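Transaminase (Bacillus megaterium, PDB 5G0A) catalyses the transfer of amino groups as an S-selective class III transaminase that works with a bound pyridoxal-5'-phosphate. Local coordinates at residues Asp104-Glu109 and Phe282-Tyr287; Thr120-Val125 and Gly150-Ala155; Glu373-Ile378 and Ala464-Glu469. All blocks are in the same frame, centred on the assembly; numbering follows the deposited sequence.

Contact 1: residues Asp104-Glu109 and Phe282-Tyr287; sequences DILGDE and FGYQHY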
loop_
_atom_site.group_PDB
_atom_site.type_symbol
_atom_site.label_atom_id
_atom_site.label_comp_id
_atom_site.label_asym_id
_atom_site.label_seq_id
_atom_site.Cartn_x
_atom_site.Cartn_y
_atom_site.Cartn_z
ATOM N N ASP B 104 -18.160 -35.141 -13.519
ATOM C CA ASP B 104 -17.593 -36.081 -14.516
ATOM C C ASP B 104 -16.064 -36.183 -14.529
ATOM O O ASP B 104 -15.488 -37.197 -14.921
ATOM C CB ASP B 104 -18.133 -35.777 -15.926
ATOM C CG ASP B 104 -19.651 -35.737 -15.970
ATOM O OD1 ASP B 104 -20.309 -36.393 -15.116
ATOM O OD2 ASP B 104 -20.192 -35.053 -16.861
ATOM N N ILE B 105 -15.398 -35.116 -14.097
ATOM C CA ILE B 105 -13.958 -35.108 -13.980
ATOM C C ILE B 105 -13.498 -35.334 -12.526
ATOM O O ILE B 105 -12.634 -36.190 -12.260
ATOM C CB ILE B 105 -13.404 -33.776 -14.556
ATOM C CG1 ILE B 105 -13.699 -33.737 -16.075
ATOM C CG2 ILE B 105 -11.922 -33.626 -14.226
ATOM C CD1 ILE B 105 -13.175 -32.525 -16.837
ATOM N N LEU B 106 -14.078 -34.585 -11.593
ATOM C CA LEU B 106 -13.651 -34.642 -10.176
ATOM C C LEU B 106 -14.647 -35.375 -9.265
ATOM O O LEU B 106 -14.672 -35.177 -8.031
ATOM C CB LEU B 106 -13.399 -33.212 -9.656
ATOM C CG LEU B 106 -12.190 -32.501 -10.268
ATOM C CD1 LEU B 106 -12.195 -31.049 -9.759
ATOM C CD2 LEU B 106 -10.857 -33.195 -9.927
ATOM N N GLY B 107 -15.468 -36.239 -9.857
ATOM C CA GLY B 107 -16.471 -36.973 -9.065
ATOM C C GLY B 107 -15.885 -37.892 -8.006
ATOM O O GLY B 107 -16.591 -38.292 -7.080
ATOM N N ASP B 108 -14.601 -38.225 -8.150
ATOM C CA ASP B 108 -13.878 -39.049 -7.168
ATOM C C ASP B 108 -13.314 -38.269 -5.981
ATOM O O ASP B 108 -12.663 -38.843 -5.092
ATOM C CB ASP B 108 -12.777 -39.888 -7.830
ATOM C CG ASP B 108 -11.665 -39.033 -8.481
ATOM O OD1 ASP B 108 -11.919 -37.860 -8.857
ATOM O OD2 ASP B 108 -10.551 -39.568 -8.649
ATOM N N GLU B 109 -13.586 -36.968 -5.945
ATOM C CA GLU B 109 -13.081 -36.135 -4.837
ATOM C C GLU B 109 -14.237 -35.375 -4.229
ATOM O O GLU B 109 -15.158 -34.962 -4.947
ATOM C CB GLU B 109 -11.982 -35.181 -5.343
ATOM C CG GLU B 109 -10.787 -35.903 -5.940
ATOM C CD GLU B 109 -9.663 -34.978 -6.392
ATOM O OE1 GLU B 109 -9.788 -33.733 -6.229
ATOM O OE2 GLU B 109 -8.649 -35.498 -6.911
ATOM N N PHE B 282 -5.589 -33.116 -13.135
ATOM C CA PHE B 282 -4.951 -31.908 -12.574
ATOM C C PHE B 282 -3.614 -32.211 -11.922
ATOM O O PHE B 282 -3.405 -33.311 -11.405
ATOM C CB PHE B 282 -5.873 -31.247 -11.556
ATOM C CG PHE B 282 -7.121 -30.700 -12.161
ATOM C CD1 PHE B 282 -7.086 -29.490 -12.841
ATOM C CD2 PHE B 282 -8.321 -31.392 -12.082
ATOM C CE1 PHE B 282 -8.255 -28.964 -13.417
ATOM C CE2 PHE B 282 -9.484 -30.880 -12.642
ATOM C CZ PHE B 282 -9.448 -29.678 -13.330
ATOM N N GLY B 283 -2.714 -31.229 -11.964
ATOM C CA GLY B 283 -1.365 -31.374 -11.415
ATOM C C GLY B 283 -1.345 -31.801 -9.961
ATOM O O GLY B 283 -0.502 -32.628 -9.581
ATOM N N TYR B 284 -2.251 -31.263 -9.148
ATOM C CA TYR B 284 -2.250 -31.590 -7.704
ATOM C C TYR B 284 -2.521 -33.070 -7.454
ATOM O O TYR B 284 -2.188 -33.590 -6.391
ATOM C CB TYR B 284 -3.237 -30.723 -6.878
ATOM C CG TYR B 284 -4.710 -31.038 -7.088
ATOM C CD1 TYR B 284 -5.338 -32.060 -6.358
ATOM C CD2 TYR B 284 -5.477 -30.304 -7.999
ATOM C CE1 TYR B 284 -6.675 -32.344 -6.534
ATOM C CE2 TYR B 284 -6.832 -30.581 -8.190
ATOM C CZ TYR B 284 -7.412 -31.621 -7.466
ATOM O OH TYR B 284 -8.739 -31.906 -7.630
ATOM N N GLN B 285 -3.161 -33.728 -8.417
ATOM C CA GLN B 285 -3.561 -35.142 -8.242
ATOM C C GLN B 285 -2.399 -36.123 -8.183
ATOM O O GLN B 285 -2.576 -37.283 -7.771
ATOM C CB GLN B 285 -4.567 -35.565 -9.314
ATOM C CG GLN B 285 -5.879 -34.812 -9.164
ATOM C CD GLN B 285 -6.889 -35.145 -10.239
ATOM O OE1 GLN B 285 -6.567 -35.206 -11.434
ATOM N NE2 GLN B 285 -8.116 -35.363 -9.820
ATOM N N HIS B 286 -1.220 -35.680 -8.595
ATOM C CA HIS B 286 -0.014 -36.486 -8.376
ATOM C C HIS B 286 0.365 -36.639 -6.910
ATOM O O HIS B 286 1.165 -37.524 -6.582
ATOM C CB HIS B 286 1.170 -35.921 -9.146
ATOM C CG HIS B 286 1.020 -36.039 -10.625
ATOM N ND1 HIS B 286 1.369 -37.180 -11.320
ATOM C CD2 HIS B 286 0.519 -35.176 -11.540
ATOM C CE1 HIS B 286 1.118 -37.001 -12.606
ATOM N NE2 HIS B 286 0.589 -35.796 -12.766
ATOM N N TYR B 287 -0.213 -35.801 -6.035
ATOM C CA TYR B 287 0.286 -35.667 -4.649
ATOM C C TYR B 287 -0.631 -36.170 -3.530
ATOM O O TYR B 287 -0.321 -35.996 -2.345
ATOM C CB TYR B 287 0.748 -34.205 -4.399
ATOM C CG TYR B 287 1.793 -33.807 -5.401
ATOM C CD1 TYR B 287 3.116 -34.227 -5.243
ATOM C CD2 TYR B 287 1.451 -33.102 -6.572
ATOM C CE1 TYR B 287 4.078 -33.922 -6.184
ATOM C CE2 TYR B 287 2.409 -32.797 -7.515
ATOM C CZ TYR B 287 3.714 -33.212 -7.310
ATOM O OH TYR B 287 4.669 -32.923 -8.230
HETATM O O HOH W 1 -10.457 -36.837 -10.813
#
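Q285 NE2 sends one N-H to E109 OE2 at 3.0 Å, nearly straight (170°), and its other bond, of 2.9 Å, goes to a water. That water donates in turn to I105 O and D108 OD1, so the amide nitrogen ties both E109 and, through the water, I105 and D108 to the 282-287 segment. Q285 CG is anti to the carbonyl carbon (chi1 -66°), and the extended chain beyond it carries the amide across to E109. OE2 takes the N-H from above the carboxylate plane, the carboxylate and amide planes standing 75° apart. E109 OE1 meets Y284 OH tip to tip at 2.5 Å, on the syn side of the carboxylate and at the edge of the phenol ring; W111 NE1 also bonds to this hydroxyl.

In this fold type I aminotransferase the contact joins the end of helix 92-105, where L106 to E109 form a type I turn, to the 3-10 segment between strands 265-269 and 293-296 of the large sheet. L106 CD2 sits 3.8 Å from F282 CD2, and I105 CG2 comes to 4.0 Å from F282 CE2, both side chains crossing F282 at about a right angle. F282 N, just ahead of the 3-10 segment, donates to Q285 OE1 (2.9 Å).

Contact 2: residues Thr120-Val125 and Gly150-Ala155; sequences TGSEAV and GWTGGA. With PLP (pyridoxal-5'-phosphate), chain K.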
loop_
_atom_site.group_PDB
_atom_site.type_symbol
_atom_site.label_atom_id
_atom_site.label_comp_id
_atom_site.label_asym_id
_atom_site.label_seq_id
_atom_site.Cartn_x
_atom_site.Cartn_y
_atom_site.Cartn_z
ATOM N N THR B 120 -10.192 -15.503 -18.710
ATOM C CA THR B 120 -8.759 -15.736 -18.775
ATOM C C THR B 120 -8.217 -16.353 -17.476
ATOM O O THR B 120 -8.893 -16.327 -16.448
ATOM C CB THR B 120 -7.956 -14.437 -19.061
ATOM O OG1 THR B 120 -8.008 -13.552 -17.924
ATOM C CG2 THR B 120 -8.498 -13.661 -20.307
ATOM N N GLY B 121 -6.991 -16.886 -17.538
ATOM C CA GLY B 121 -6.361 -17.466 -16.355
ATOM C C GLY B 121 -6.085 -16.391 -15.312
ATOM O O GLY B 121 -6.268 -16.629 -14.117
ATOM N N SER B 122 -5.660 -15.201 -15.763
ATOM C CA SER B 122 -5.396 -14.106 -14.822
ATOM C C SER B 122 -6.681 -13.697 -14.126
ATOM O O SER B 122 -6.678 -13.470 -12.929
ATOM C CB SER B 122 -4.785 -12.882 -15.509
ATOM O OG SER B 122 -3.470 -13.175 -15.939
ATOM N N GLU B 123 -7.772 -13.595 -14.884
ATOM C CA GLU B 123 -9.086 -13.319 -14.266
ATOM C C GLU B 123 -9.492 -14.401 -13.264
ATOM O O GLU B 123 -10.088 -14.096 -12.230
ATOM C CB GLU B 123 -10.172 -13.125 -15.319
ATOM C CG GLU B 123 -10.066 -11.748 -16.009
ATOM C CD GLU B 123 -11.258 -11.442 -16.900
ATOM O OE1 GLU B 123 -12.017 -12.379 -17.235
ATOM O OE2 GLU B 123 -11.450 -10.248 -17.228
ATOM N N ALA B 124 -9.177 -15.655 -13.567
ATOM C CA ALA B 124 -9.469 -16.741 -12.615
ATOM C C ALA B 124 -8.681 -16.568 -11.316
ATOM O O ALA B 124 -9.222 -16.801 -10.213
ATOM C CB ALA B 124 -9.149 -18.108 -13.226
ATOM N N VAL B 125 -7.403 -16.228 -11.434
ATOM C CA VAL B 125 -6.555 -15.974 -10.237
ATOM C C VAL B 125 -7.076 -14.749 -9.455
ATOM O O VAL B 125 -7.172 -14.785 -8.236
ATOM C CB VAL B 125 -5.078 -15.820 -10.640
ATOM C CG1 VAL B 125 -4.204 -15.338 -9.465
ATOM C CG2 VAL B 125 -4.530 -17.174 -11.153
ATOM N N GLY B 150 -0.086 -14.936 -13.458
ATOM C CA GLY B 150 -0.839 -14.029 -14.338
ATOM C C GLY B 150 -0.312 -12.609 -14.281
ATOM O O GLY B 150 0.665 -12.337 -13.584
ATOM N N TRP B 151 -0.983 -11.693 -14.987
ATOM C CA TRP B 151 -0.387 -10.381 -15.258
ATOM C C TRP B 151 -1.216 -9.172 -14.817
ATOM O O TRP B 151 -0.682 -8.055 -14.764
ATOM C CB TRP B 151 -0.067 -10.238 -16.759
ATOM C CG TRP B 151 -1.314 -10.205 -17.590
ATOM C CD1 TRP B 151 -1.990 -11.281 -18.086
ATOM C CD2 TRP B 151 -2.072 -9.041 -17.965
ATOM N NE1 TRP B 151 -3.125 -10.860 -18.750
ATOM C CE2 TRP B 151 -3.191 -9.493 -18.701
ATOM C CE3 TRP B 151 -1.902 -7.657 -17.761
ATOM C CZ2 TRP B 151 -4.147 -8.609 -19.254
ATOM C CZ3 TRP B 151 -2.871 -6.775 -18.283
ATOM C CH2 TRP B 151 -3.974 -7.262 -19.031
ATOM N N THR B 152 -2.514 -9.378 -14.573
ATOM C CA THR B 152 -3.406 -8.306 -14.143
ATOM C C THR B 152 -3.022 -7.918 -12.701
ATOM O O THR B 152 -2.291 -8.665 -12.021
ATOM C CB THR B 152 -4.899 -8.733 -14.247
ATOM O OG1 THR B 152 -5.045 -10.023 -13.643
ATOM C CG2 THR B 152 -5.365 -8.855 -15.723
ATOM N N GLY B 153 -3.451 -6.742 -12.255
ATOM C CA GLY B 153 -2.943 -6.139 -11.011
ATOM C C GLY B 153 -2.910 -7.046 -9.799
ATOM O O GLY B 153 -1.883 -7.126 -9.131
ATOM N N GLY B 154 -4.007 -7.764 -9.533
ATOM C CA GLY B 154 -4.045 -8.688 -8.392
ATOM C C GLY B 154 -3.211 -9.957 -8.591
ATOM O O GLY B 154 -2.412 -10.340 -7.734
ATOM N N ALA B 155 -3.373 -10.614 -9.741
ATOM C CA ALA B 155 -2.578 -11.785 -10.082
ATOM C C ALA B 155 -1.065 -11.472 -10.119
ATOM O O ALA B 155 -0.230 -12.281 -9.745
ATOM C CB ALA B 155 -3.029 -12.354 -11.423
HETATM N N1 PLP K . -1.322 -18.986 -13.870
HETATM C C2 PLP K . -0.439 -19.837 -14.445
HETATM C C2A PLP K . 0.220 -20.915 -13.612
HETATM C C3 PLP K . -0.182 -19.762 -15.902
HETATM O O3 PLP K . 0.650 -20.609 -16.525
HETATM C C4 PLP K . -0.867 -18.722 -16.686
HETATM C C4A PLP K . -0.661 -18.638 -18.198
HETATM C C5 PLP K . -1.770 -17.831 -15.918
HETATM C C6 PLP K . -1.927 -17.997 -14.550
HETATM C C5A PLP K . -2.497 -16.667 -16.576
HETATM O O4P PLP K . -3.387 -17.056 -17.600
HETATM P P PLP K . -3.747 -15.955 -18.730
HETATM O O1P PLP K . -4.834 -16.688 -19.469
HETATM O O2P PLP K . -4.200 -14.669 -18.063
HETATM O O3P PLP K . -2.487 -15.771 -19.533
#
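S122 has more surface buried here than any other residue of the two segments, and its hydroxyl works in two directions. OG accepts from W151 N at 3.0 Å, with an N-H...O angle of 155°, and donates to the phosphate oxygen O2P of PLP at 2.7 Å. Its rotamer sets this up: OG stands anti to the carbonyl carbon, beside the backbone N (chi1 -69°), and S122 N itself reaches the same O2P at 2.8 Å. Close packing surrounds the hydroxyl, with G150 CA 3.2 Å from S122 OG. A side chain at G150 would clash with that oxygen, and its backbone angles already call for glycine. W151 CD1 approaches OG obliquely, while T152 OG1, held by E126, lies 3.4 Å from S122 CB.

V125, one turn further along helix 121-136, meets A155 of the other segment. Its CG1 rests 3.8 Å from A155 CB, joining that helix to the start of helix 153-157.

T120 is the N-cap of helix 121-136, its OG1 accepting from E123 N, and G121 N donates to PLP O1P. A CB on G121 would strike the cofactor's O4P. This is the phosphate site of a fold type I PLP enzyme, and T330 of the second subunit also hydrogen-bonds the cofactor. An alanine at S122 would probably leave W151 N without its acceptor and O2P with one bond fewer, setting the 150-155 loop freer to shift.

Two backbone N-H groups and one hydroxyl thus meet the phosphate at the first turn of a helix, where the helix dipole would be expected to favour its negative charge. With OG accepting from W151 N, its own proton goes to O2P, and the loop probably acts as a second shell that positions S122.

Contact 3: residues Glu373-Ile378 and Ala464-Glu469; sequences EKHKSI and ALDYLE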
loop_
_atom_site.group_PDB
_atom_site.type_symbol
_atom_site.label_atom_id
_atom_site.label_comp_id
_atom_site.label_asym_id
_atom_site.label_seq_id
_atom_site.Cartn_x
_atom_site.Cartn_y
_atom_site.Cartn_z
ATOM N N GLU B 373 22.073 -39.543 -22.002
ATOM C CA GLU B 373 23.215 -40.464 -22.072
ATOM C C GLU B 373 24.181 -40.062 -23.190
ATOM O O GLU B 373 25.361 -40.405 -23.151
ATOM C CB GLU B 373 22.723 -41.907 -22.246
ATOM C CG GLU B 373 22.165 -42.514 -20.961
ATOM C CD GLU B 373 21.122 -43.602 -21.187
ATOM O OE1 GLU B 373 20.699 -43.819 -22.340
ATOM O OE2 GLU B 373 20.713 -44.244 -20.194
ATOM N N LYS B 374 23.667 -39.310 -24.164
ATOM C CA LYS B 374 24.442 -38.870 -25.324
ATOM C C LYS B 374 24.879 -37.397 -25.231
ATOM O O LYS B 374 25.814 -36.981 -25.928
ATOM C CB LYS B 374 23.650 -39.161 -26.615
ATOM C CG LYS B 374 23.905 -38.228 -27.793
ATOM C CD LYS B 374 23.677 -38.910 -29.136
ATOM C CE LYS B 374 22.209 -39.192 -29.416
ATOM N NZ LYS B 374 22.016 -39.843 -30.742
ATOM N N HIS B 375 24.222 -36.625 -24.359
ATOM C CA HIS B 375 24.474 -35.190 -24.239
ATOM C C HIS B 375 24.720 -34.729 -22.812
ATOM O O HIS B 375 23.784 -34.628 -22.018
ATOM C CB HIS B 375 23.295 -34.385 -24.803
ATOM C CG HIS B 375 23.133 -34.502 -26.281
ATOM N ND1 HIS B 375 23.999 -33.904 -27.169
ATOM C CD2 HIS B 375 22.197 -35.130 -27.028
ATOM C CE1 HIS B 375 23.606 -34.164 -28.403
ATOM N NE2 HIS B 375 22.517 -34.910 -28.345
ATOM N N LYS B 376 25.974 -34.394 -22.512
ATOM C CA LYS B 376 26.372 -33.985 -21.165
ATOM C C LYS B 376 25.882 -32.573 -20.818
ATOM O O LYS B 376 25.970 -32.149 -19.663
ATOM C CB LYS B 376 27.891 -34.133 -20.983
ATOM C CG LYS B 376 28.368 -35.570 -21.183
ATOM C CD LYS B 376 29.865 -35.750 -20.979
ATOM C CE LYS B 376 30.241 -37.204 -21.235
ATOM N NZ LYS B 376 31.640 -37.541 -20.845
ATOM N N SER B 377 25.353 -31.864 -21.818
ATOM C CA SER B 377 24.697 -30.569 -21.608
ATOM C C SER B 377 23.337 -30.712 -20.917
ATOM O O SER B 377 22.776 -29.720 -20.440
ATOM C CB SER B 377 24.524 -29.819 -22.932
ATOM O OG SER B 377 23.644 -30.520 -23.801
ATOM N N ILE B 378 22.805 -31.931 -20.882
ATOM C CA ILE B 378 21.619 -32.222 -20.069
ATOM C C ILE B 378 22.084 -32.616 -18.669
ATOM O O ILE B 378 22.631 -33.704 -18.475
ATOM C CB ILE B 378 20.721 -33.328 -20.685
ATOM C CG1 ILE B 378 20.207 -32.898 -22.068
ATOM C CG2 ILE B 378 19.547 -33.648 -19.764
ATOM C CD1 ILE B 378 19.630 -34.026 -22.904
ATOM N N ALA B 464 20.305 -29.815 -31.937
ATOM C CA ALA B 464 20.515 -28.558 -31.214
ATOM C C ALA B 464 21.596 -28.674 -30.135
ATOM O O ALA B 464 22.461 -27.798 -30.007
ATOM C CB ALA B 464 19.201 -28.079 -30.594
ATOM N N LEU B 465 21.523 -29.750 -29.356
ATOM C CA LEU B 465 22.453 -29.981 -28.255
ATOM C C LEU B 465 23.863 -30.323 -28.750
ATOM O O LEU B 465 24.847 -29.997 -28.087
ATOM C CB LEU B 465 21.916 -31.066 -27.316
ATOM C CG LEU B 465 20.657 -30.703 -26.509
ATOM C CD1 LEU B 465 20.142 -31.907 -25.744
ATOM C CD2 LEU B 465 20.887 -29.532 -25.559
ATOM N N ASP B 466 23.955 -30.967 -29.913
ATOM C CA ASP B 466 25.247 -31.172 -30.575
ATOM C C ASP B 466 25.959 -29.835 -30.743
ATOM O O ASP B 466 27.127 -29.699 -30.390
ATOM C CB ASP B 466 25.069 -31.828 -31.950
ATOM C CG ASP B 466 25.047 -33.347 -31.893
ATOM O OD1 ASP B 466 25.531 -33.944 -30.902
ATOM O OD2 ASP B 466 24.552 -33.951 -32.868
ATOM N N TYR B 467 25.233 -28.849 -31.269
ATOM C CA TYR B 467 25.767 -27.523 -31.541
ATOM C C TYR B 467 26.085 -26.759 -30.255
ATOM O O TYR B 467 27.070 -26.027 -30.197
ATOM C CB TYR B 467 24.785 -26.730 -32.414
ATOM C CG TYR B 467 25.188 -25.296 -32.694
ATOM C CD1 TYR B 467 26.014 -24.978 -33.777
ATOM C CD2 TYR B 467 24.736 -24.256 -31.881
ATOM C CE1 TYR B 467 26.381 -23.662 -34.036
ATOM C CE2 TYR B 467 25.097 -22.938 -32.130
ATOM C CZ TYR B 467 25.919 -22.646 -33.205
ATOM O OH TYR B 467 26.276 -21.335 -33.451
ATOM N N LEU B 468 25.246 -26.923 -29.233
ATOM C CA LEU B 468 25.481 -26.278 -27.943
ATOM C C LEU B 468 26.808 -26.709 -27.301
ATOM O O LEU B 468 27.534 -25.873 -26.766
ATOM C CB LEU B 468 24.327 -26.539 -26.975
ATOM C CG LEU B 468 24.370 -25.725 -25.677
ATOM C CD1 LEU B 468 23.790 -24.329 -25.877
ATOM C CD2 LEU B 468 23.625 -26.460 -24.574
ATOM N N GLU B 469 27.110 -28.004 -27.365
ATOM C CA GLU B 469 28.315 -28.549 -26.726
ATOM C C GLU B 469 29.510 -28.642 -27.679
ATOM O O GLU B 469 30.571 -29.171 -27.325
ATOM C CB GLU B 469 28.025 -29.891 -26.034
ATOM C CG GLU B 469 27.509 -31.000 -26.937
ATOM C CD GLU B 469 26.692 -32.037 -26.186
ATOM O OE1 GLU B 469 26.242 -31.754 -25.053
ATOM O OE2 GLU B 469 26.495 -33.142 -26.733
#
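H375 and L465 face each other with CA atoms 6.9 Å apart, and S377 and E469 do so with theirs at 6.6 Å. The first segment leaves helix 353-374 and makes a type I turn from H375 to I378, closed by I378 N on H375 O, which leads into strand 378-384. The second is the last turn of helix 451-468, whose E469 N still bonds to L465 O. Two helix ends thus meet beside strands 378-384 and 387-392, consistent with the C-terminal small domain of fold type I aminotransferases.

On this frame the E469 carboxylate spans two residues of the turn. Its OE2 receives H375 ND1 at 2.6 Å (N-H...O angle 152°), from 49° above the carboxylate plane. Its OE1 takes S377 OG at 3.1 Å, again from above the plane, and a weak, longer bond from S377 N. E469 CG lies between its backbone N and carbonyl carbon (chi1 60°), and from there the extended chain carries the carboxylate to H375 and S377.

The imidazole is sandwiched. L465 CB covers one face in a CH-pi contact, 3.6 Å from the ring centroid, and K374 CG lies over the opposite face toward the rim. D466 OD1 comes to the ring edge, 3.2 Å from H375 CE1. On the apolar side, L465 CD1 meets I378 CD1 at 3.6 Å, the two side chains crossing at about a right angle, and L468 CD2 packs against S377 CB. I392 and I422 extend this apolar layer around L465.

Both ring nitrogens have carboxylate partners, since NE2 bonds to D462, which is also salt-bridged to K374. This pair fixes the ring's rotation, and with D466 at the edge the acidic surround would probably favour a protonated H375.

Overall arrangement
Contact 2 is nested within the chain loop that contact 1 closes, and contact 3 follows both. Strand 112-118 leads from segment 104-109 to helix 121-136, and strand 293-296, which touches V125, also packs on F282 and Y284; the first two contacts therefore share one seven-stranded sheet. Their centres are 23 Å apart, with nearest atoms about 11 Å apart. Contact 3, where helices 353-374 and 451-468 end, lies 37 Å, centre to centre, from either, and on the opposite side of the chain's centre from contact 2. Only contact 2 holds cofactor-pocket residues and meets the second subunit, so the cofactor site lies where two subunits meet, with contact 3 remote from it.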